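Local coordinates for protein DMATS type aromatic prenyltransferase (Micromonospora olivasterospora, PDB 6ZRY) that probably transfers a dimethylallyl group to the indole ring of tryptophan, as a 6-dimethylallyl tryptophan synthase, and holds tryptophan inside an ABBA-type barrel, at residues D8-Q13 with A347-V352; A174-L179 with Y262-G267; V230-D235 with A268-G273. All blocks are in the same frame, centred on the assembly; numbering follows the deposited sequence. Where two conformers were deposited one is given.

Contact 1: D8-Q13 with A347-V352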
# COMPACT_ATOMS: atom_id res chain seq x y z
N ASP A 8 5.23 -19.31 -9.62
CA ASP A 8 5.44 -19.34 -11.09
C ASP A 8 4.85 -18.05 -11.69
O ASP A 8 5.59 -17.34 -12.42
CB ASP A 8 4.81 -20.56 -11.74
CG ASP A 8 5.44 -21.90 -11.40
OD1 ASP A 8 6.58 -21.92 -10.95
OD2 ASP A 8 4.74 -22.90 -11.53
N HIS A 9 3.60 -17.74 -11.34
CA HIS A 9 2.86 -16.55 -11.83
C HIS A 9 3.58 -15.28 -11.35
O HIS A 9 3.95 -14.44 -12.21
CB HIS A 9 1.41 -16.64 -11.38
CG HIS A 9 0.51 -15.69 -12.11
ND1 HIS A 9 0.20 -15.86 -13.44
CD2 HIS A 9 -0.13 -14.57 -11.72
CE1 HIS A 9 -0.61 -14.85 -13.83
NE2 HIS A 9 -0.82 -14.08 -12.80
N LEU A 10 3.77 -15.11 -10.03
CA LEU A 10 4.21 -13.82 -9.45
C LEU A 10 5.68 -13.58 -9.75
O LEU A 10 6.06 -12.44 -9.97
CB LEU A 10 4.00 -13.81 -7.94
CG LEU A 10 2.58 -14.07 -7.44
CD1 LEU A 10 2.48 -13.71 -5.98
CD2 LEU A 10 1.56 -13.33 -8.22
N ASP A 11 6.49 -14.63 -9.69
CA ASP A 11 7.95 -14.52 -9.92
C ASP A 11 8.16 -14.02 -11.36
O ASP A 11 9.03 -13.22 -11.54
CB ASP A 11 8.66 -15.85 -9.67
CG ASP A 11 10.17 -15.80 -9.91
OD1 ASP A 11 10.85 -14.98 -9.23
OD2 ASP A 11 10.64 -16.56 -10.79
N GLY A 12 7.37 -14.49 -12.33
CA GLY A 12 7.47 -14.02 -13.74
C GLY A 12 7.09 -12.56 -13.87
O GLY A 12 7.77 -11.83 -14.54
N GLN A 13 6.00 -12.15 -13.22
CA GLN A 13 5.56 -10.74 -13.18
C GLN A 13 6.70 -9.88 -12.61
O GLN A 13 7.03 -8.86 -13.24
CB GLN A 13 4.27 -10.64 -12.37
CG GLN A 13 3.09 -11.30 -13.04
CD GLN A 13 1.86 -11.35 -12.18
OE1 GLN A 13 1.94 -11.69 -11.00
NE2 GLN A 13 0.71 -11.04 -12.75
N ALA A 347 -1.75 -8.85 -9.29
CA ALA A 347 -1.22 -10.12 -9.80
C ALA A 347 -2.29 -10.89 -10.58
O ALA A 347 -1.93 -11.57 -11.54
CB ALA A 347 -0.69 -10.93 -8.64
N GLU A 348 -3.55 -10.81 -10.18
CA GLU A 348 -4.65 -11.58 -10.78
C GLU A 348 -4.25 -13.06 -10.87
O GLU A 348 -4.51 -13.72 -11.93
CB GLU A 348 -5.02 -11.04 -12.16
CG GLU A 348 -5.52 -9.60 -12.15
CD GLU A 348 -5.99 -9.07 -13.50
OE1 GLU A 348 -6.96 -8.34 -13.51
OE2 GLU A 348 -5.32 -9.35 -14.55
N ALA A 349 -3.67 -13.60 -9.82
CA ALA A 349 -3.26 -15.02 -9.77
C ALA A 349 -4.52 -15.91 -9.71
O ALA A 349 -4.42 -17.06 -10.18
CB ALA A 349 -2.33 -15.27 -8.61
N TYR A 350 -5.63 -15.43 -9.18
CA TYR A 350 -6.84 -16.25 -8.92
C TYR A 350 -8.02 -15.84 -9.78
O TYR A 350 -8.79 -16.74 -10.13
CB TYR A 350 -7.22 -16.19 -7.45
CG TYR A 350 -6.24 -16.91 -6.57
CD1 TYR A 350 -6.07 -18.27 -6.70
CD2 TYR A 350 -5.43 -16.23 -5.68
CE1 TYR A 350 -5.16 -18.96 -5.94
CE2 TYR A 350 -4.49 -16.90 -4.91
CZ TYR A 350 -4.35 -18.27 -5.04
OH TYR A 350 -3.45 -18.94 -4.28
N ARG A 351 -8.21 -14.55 -10.04
CA ARG A 351 -9.40 -14.04 -10.73
C ARG A 351 -9.05 -12.78 -11.51
O ARG A 351 -8.22 -11.96 -11.00
CB ARG A 351 -10.51 -13.78 -9.69
CG ARG A 351 -11.87 -13.50 -10.29
CD ARG A 351 -12.98 -13.63 -9.27
NE ARG A 351 -14.29 -13.43 -9.90
CZ ARG A 351 -14.89 -12.25 -10.09
NH1 ARG A 351 -14.32 -11.11 -9.68
NH2 ARG A 351 -16.07 -12.21 -10.69
N VAL A 352 -9.59 -12.65 -12.72
CA VAL A 352 -9.67 -11.36 -13.45
C VAL A 352 -11.09 -10.88 -13.24
O VAL A 352 -11.97 -11.55 -13.69
CB VAL A 352 -9.34 -11.52 -14.93
CG1 VAL A 352 -9.55 -10.23 -15.72
CG2 VAL A 352 -7.93 -12.05 -15.12
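In this ABBA-barrel prenyltransferase the N-terminal helix 6-21 is pinned to the loop that leaves the last strand of the barrel, 341-346. The polar part of the contact converges on one atom, the carbonyl oxygen of A347, which takes two side-chain N-H groups one helical turn apart. Q13 sends its amide down an extended chain, and its NE2 meets A347 O at 3.0 Å in a nearly straight bond (163°) on a lone pair in the carbonyl plane. H9, its CG anti to the backbone N (chi1 -165°), carries its ring toward the loop so that NE2 also lies 3.0 Å from A347 O. That bond is more bent, 141°, and arrives from above the carbonyl plane, although the oxygen sits in the plane of the imidazole. H9 NE2 is therefore the donor and carries a proton, whatever the state of ND1. Q13 NE2 spends a second N-H on the carbonyl of V315, so both donor positions of this amide are used and its rotation is fixed.

The apolar part lies beside this grip. L10, buried against V61 of strand 61-68 and L32 and L36 of helix 26-36, turns its CD2 methyl onto the methyl of A347; CD2 to CB is only 3.3 Å, tighter than ordinary van der Waals contact. The H9 ring also passes A349, with CD2 3.9 Å from the A349 CB. Q13 OE1, a buried oxygen with no polar partner in the model, rests 3.6 Å from A347 CB.

Contact 2: A174-L179 with Y262-G267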
# COMPACT_ATOMS: atom_id res chain seq x y z
N ALA A 174 2.54 15.29 17.80
CA ALA A 174 2.00 16.66 17.60
C ALA A 174 1.29 16.74 16.25
O ALA A 174 0.14 17.26 16.20
CB ALA A 174 3.08 17.70 17.73
N SER A 175 1.90 16.22 15.17
CA SER A 175 1.24 16.22 13.83
C SER A 175 -0.00 15.36 13.90
O SER A 175 -1.07 15.75 13.35
CB SER A 175 2.16 15.79 12.75
OG SER A 175 3.25 16.69 12.66
N TYR A 176 0.10 14.25 14.61
CA TYR A 176 -1.04 13.33 14.78
C TYR A 176 -2.15 14.06 15.53
O TYR A 176 -3.33 13.94 15.15
CB TYR A 176 -0.61 12.04 15.49
CG TYR A 176 -1.75 11.09 15.73
CD1 TYR A 176 -2.48 10.54 14.68
CD2 TYR A 176 -2.12 10.74 17.02
CE1 TYR A 176 -3.54 9.68 14.91
CE2 TYR A 176 -3.16 9.86 17.26
CZ TYR A 176 -3.88 9.33 16.20
OH TYR A 176 -4.90 8.46 16.46
N ARG A 177 -1.80 14.79 16.59
CA ARG A 177 -2.78 15.56 17.40
C ARG A 177 -3.48 16.57 16.47
O ARG A 177 -4.70 16.69 16.54
CB ARG A 177 -2.13 16.23 18.62
CG ARG A 177 -2.17 15.37 19.88
CD ARG A 177 -1.66 16.05 21.15
NE ARG A 177 -0.21 15.99 21.21
CZ ARG A 177 0.64 16.98 20.92
NH1 ARG A 177 0.20 18.18 20.54
NH2 ARG A 177 1.94 16.78 21.01
N ALA A 178 -2.71 17.22 15.58
CA ALA A 178 -3.23 18.16 14.55
C ALA A 178 -4.25 17.42 13.67
O ALA A 178 -5.32 18.00 13.38
CB ALA A 178 -2.11 18.74 13.73
N LEU A 179 -3.96 16.17 13.28
CA LEU A 179 -4.88 15.40 12.43
C LEU A 179 -6.13 15.02 13.24
O LEU A 179 -7.23 15.22 12.72
CB LEU A 179 -4.16 14.17 11.86
CG LEU A 179 -4.98 13.25 10.95
CD1 LEU A 179 -5.32 13.92 9.64
CD2 LEU A 179 -4.23 11.96 10.68
N TYR A 262 -0.56 10.26 5.70
CA TYR A 262 0.08 11.39 6.39
C TYR A 262 1.45 10.96 6.84
O TYR A 262 1.57 9.94 7.50
CB TYR A 262 -0.80 11.81 7.57
CG TYR A 262 -2.16 12.27 7.14
CD1 TYR A 262 -3.21 11.37 6.94
CD2 TYR A 262 -2.37 13.59 6.82
CE1 TYR A 262 -4.45 11.80 6.47
CE2 TYR A 262 -3.60 14.05 6.38
CZ TYR A 262 -4.65 13.16 6.22
OH TYR A 262 -5.85 13.66 5.77
N THR A 263 2.47 11.71 6.50
CA THR A 263 3.84 11.45 6.93
C THR A 263 4.14 12.32 8.14
O THR A 263 4.11 13.55 8.00
CB THR A 263 4.84 11.67 5.80
OG1 THR A 263 4.46 10.80 4.74
CG2 THR A 263 6.25 11.34 6.20
N PHE A 264 4.40 11.68 9.28
CA PHE A 264 4.75 12.30 10.58
C PHE A 264 6.25 12.21 10.76
O PHE A 264 6.83 11.09 10.61
CB PHE A 264 4.04 11.62 11.74
CG PHE A 264 2.54 11.57 11.63
CD1 PHE A 264 1.82 12.67 11.17
CD2 PHE A 264 1.84 10.43 11.98
CE1 PHE A 264 0.43 12.63 11.09
CE2 PHE A 264 0.45 10.40 11.89
CZ PHE A 264 -0.24 11.50 11.44
N THR A 265 6.87 13.32 11.09
CA THR A 265 8.33 13.41 11.28
C THR A 265 8.64 14.14 12.59
O THR A 265 7.78 14.95 13.05
CB THR A 265 8.96 14.03 10.04
OG1 THR A 265 10.36 13.78 10.17
CG2 THR A 265 8.65 15.51 9.89
N GLU A 266 9.81 13.86 13.16
CA GLU A 266 10.32 14.47 14.41
C GLU A 266 10.40 15.99 14.29
O GLU A 266 10.87 16.49 13.26
CB GLU A 266 11.71 13.97 14.71
CG GLU A 266 11.75 12.61 15.33
CD GLU A 266 13.12 12.29 15.89
OE1 GLU A 266 13.57 11.18 15.70
OE2 GLU A 266 13.73 13.19 16.51
N GLY A 267 9.95 16.68 15.33
CA GLY A 267 10.11 18.14 15.47
C GLY A 267 9.10 18.95 14.68
O GLY A 267 9.17 20.18 14.77
O HOH W 1 5.23 15.65 10.71
O HOH W 2 4.85 15.03 14.05
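F264 presses its ring against the first turn of helix 174-182, with L179 reaching down one turn later to the next residue of the strand that faces the helix, Y262. The S175 CB touches F264 CD1 at 3.5 Å, and the backbone N of Y176 stands over one face of the phenyl ring, displaced toward its rim. Y176 adds its own ring, which crosses that of F264 obliquely with CD1 4.0 Å from CE2. Both methyls of L179 touch the Y262 ring. CD1 lies over its face, 3.7 Å from the centroid and 18° off the normal, a clear CH-pi contact, while CD2 sits between Y262 CD1, at 3.9 Å, and the edge of the F264 ring, 4.1 Å from CZ. An anti chi1 (-180°) carries the L179 fork down into this angle between the two aromatic side chains.

One shell out, two waters join S175 to the strand backbone. One donates to S175 OG and accepts from T265 N at 2.9 Å; the other accepts from S175 OG at 2.7 Å and donates to T265 O. The hydroxyl thus links the helix to both backbone polar groups of T265 without a direct bond, and a weak hydrogen bond also joins S175 OG to the carbonyl of A268. The phenolic end of Y176 is held by the carbonyl of P160, and the Y262 ring meets Y274 edge-to-face.

The axis of 174-179 runs roughly antiparallel to that of 262-265, at 144° and with a closest approach of 8.5 Å, as befits the outer helical layer of an ABBA barrel. L212 and L214 of the adjoining strand 209-220 extend the same floor, and helix 159-170 packs alongside through V163, S164 and L167.

Contact 3: V230-D235 with A268-G273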
# COMPACT_ATOMS: atom_id res chain seq x y z
N VAL A 230 -4.44 19.83 6.58
CA VAL A 230 -3.55 19.95 7.79
C VAL A 230 -2.09 19.77 7.37
O VAL A 230 -1.21 20.16 8.16
CB VAL A 230 -3.90 18.99 8.96
CG1 VAL A 230 -5.32 19.22 9.48
CG2 VAL A 230 -3.67 17.53 8.63
N VAL A 231 -1.82 19.19 6.20
CA VAL A 231 -0.43 18.96 5.73
C VAL A 231 0.15 20.24 5.16
O VAL A 231 -0.50 20.87 4.26
CB VAL A 231 -0.38 17.83 4.71
CG1 VAL A 231 1.06 17.54 4.26
CG2 VAL A 231 -1.08 16.57 5.23
N ASP A 232 1.39 20.53 5.55
CA ASP A 232 2.27 21.58 5.00
C ASP A 232 2.29 21.55 3.49
O ASP A 232 2.72 20.53 2.93
CB ASP A 232 3.72 21.37 5.44
CG ASP A 232 4.05 22.01 6.76
OD1 ASP A 232 3.10 22.36 7.49
OD2 ASP A 232 5.24 22.17 7.03
N GLY A 233 1.87 22.65 2.88
CA GLY A 233 2.15 22.97 1.48
C GLY A 233 1.34 22.14 0.50
O GLY A 233 1.63 22.24 -0.69
N VAL A 234 0.32 21.39 0.93
CA VAL A 234 -0.57 20.68 -0.04
C VAL A 234 -1.51 21.67 -0.70
O VAL A 234 -2.04 22.60 -0.03
CB VAL A 234 -1.36 19.50 0.55
CG1 VAL A 234 -0.43 18.47 1.14
CG2 VAL A 234 -2.42 19.95 1.52
N ASP A 235 -1.74 21.45 -1.99
CA ASP A 235 -2.66 22.21 -2.83
C ASP A 235 -3.97 21.43 -2.89
O ASP A 235 -3.99 20.39 -3.57
CB ASP A 235 -2.00 22.43 -4.19
CG ASP A 235 -2.78 23.29 -5.17
OD1 ASP A 235 -4.01 23.32 -5.08
OD2 ASP A 235 -2.13 23.89 -6.03
N ALA A 268 8.19 18.31 13.93
CA ALA A 268 7.14 19.01 13.14
C ALA A 268 5.81 18.90 13.89
O ALA A 268 5.61 17.87 14.59
CB ALA A 268 7.04 18.42 11.75
N ASP A 269 4.92 19.91 13.76
CA ASP A 269 3.57 19.83 14.39
C ASP A 269 2.50 19.68 13.31
O ASP A 269 1.33 19.57 13.67
CB ASP A 269 3.33 21.00 15.34
CG ASP A 269 3.01 22.34 14.69
OD1 ASP A 269 3.16 22.43 13.43
OD2 ASP A 269 2.58 23.31 15.46
N ARG A 270 2.88 19.64 12.03
CA ARG A 270 1.94 19.30 10.92
C ARG A 270 2.58 18.16 10.12
O ARG A 270 3.81 18.07 10.03
CB ARG A 270 1.64 20.52 10.02
CG ARG A 270 0.95 21.71 10.73
CD ARG A 270 -0.53 21.47 11.08
NE ARG A 270 -1.13 22.63 11.78
CZ ARG A 270 -1.07 22.85 13.11
NH1 ARG A 270 -0.44 22.01 13.90
NH2 ARG A 270 -1.64 23.94 13.64
N PRO A 271 1.79 17.22 9.55
CA PRO A 271 2.35 16.22 8.63
C PRO A 271 3.12 16.96 7.53
O PRO A 271 2.68 18.04 7.17
CB PRO A 271 1.14 15.48 8.07
CG PRO A 271 0.02 15.73 9.10
CD PRO A 271 0.34 17.07 9.72
N VAL A 272 4.21 16.35 7.03
CA VAL A 272 5.14 16.96 6.03
C VAL A 272 4.97 16.31 4.66
O VAL A 272 5.70 16.69 3.73
CB VAL A 272 6.59 16.86 6.51
CG1 VAL A 272 6.79 17.67 7.79
CG2 VAL A 272 7.05 15.42 6.70
N GLY A 273 4.11 15.32 4.56
CA GLY A 273 3.85 14.60 3.30
C GLY A 273 2.45 14.11 3.33
O GLY A 273 1.98 13.79 4.46
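V231 straddles P271, its CB 3.9 Å from the P271 carbonyl oxygen. From there the branches part: CG1, anti to the backbone N (chi1 -177°), runs alongside that oxygen at 3.4 Å and on to the backbone N of G273, while CG2 turns to the pyrrolidine ring and meets P271 CB at 3.8 Å. Beyond the two loops the same side chain packs on Y262 and Y274 of the barrel strands. An alanine here would probably loosen the seat of P271 and weaken the packing on those two tyrosines, because both branches that make these contacts would be gone.

The P271 carbonyl is also the polar joint. D232 N donates to it at 3.2 Å with an angle of 153°, the donor lying nearly along the C=O axis, and V231 CA adds a CA-H...O contact to the same oxygen. V230 completes the apolar edge with CG2 4.1 Å from P271 CG. Its carbonyl oxygen lies 3.3 Å from R270 CD, so the arginine meets this loop through its aliphatic chain. Bent at chi2 (-73°), that chain lets NH1 donate a hydrogen bond to D269 O, 3.0 Å away, from above the carbonyl plane, with a long, purely electrostatic approach to the D269 carboxylate. The D232 carboxylate rests on the arginine chain too, OD1 3.5 Å from R270 CB, but the charged ends of D232 and R270 stay apart.

A loop between helices 221-228 and 236-247, with a type II turn from V231 to V234, G233 at positive phi and D235 as N-cap, thus meets the hairpin connection between barrel strands 258-265 and 273-278, which carries D269, at which Ca(2+) has been seen in this protein, though none is bound to this chain here.

From the N terminus, helix 6-21 enters contact 1, but its partner 347-352 comes only after the last barrel strand, so this contact closes a loop spanning almost the whole chain. Contacts 2 and 3 both fall within that loop and cross each other: 174-179, then 230-235, then 262-267 and 268-273. Their last segments are consecutive; backbone hydrogen bonds of T263 with V272 and G273 join those segments, and the centres of the two contacts are about 8 Å apart. Together they tie helix 174-182, the 230-235 loop and the hairpin of strands 258-265 and 273-278. Contact 1 lies on the opposite side of the chain's centre from both, about 37 Å from contact 2 between centres.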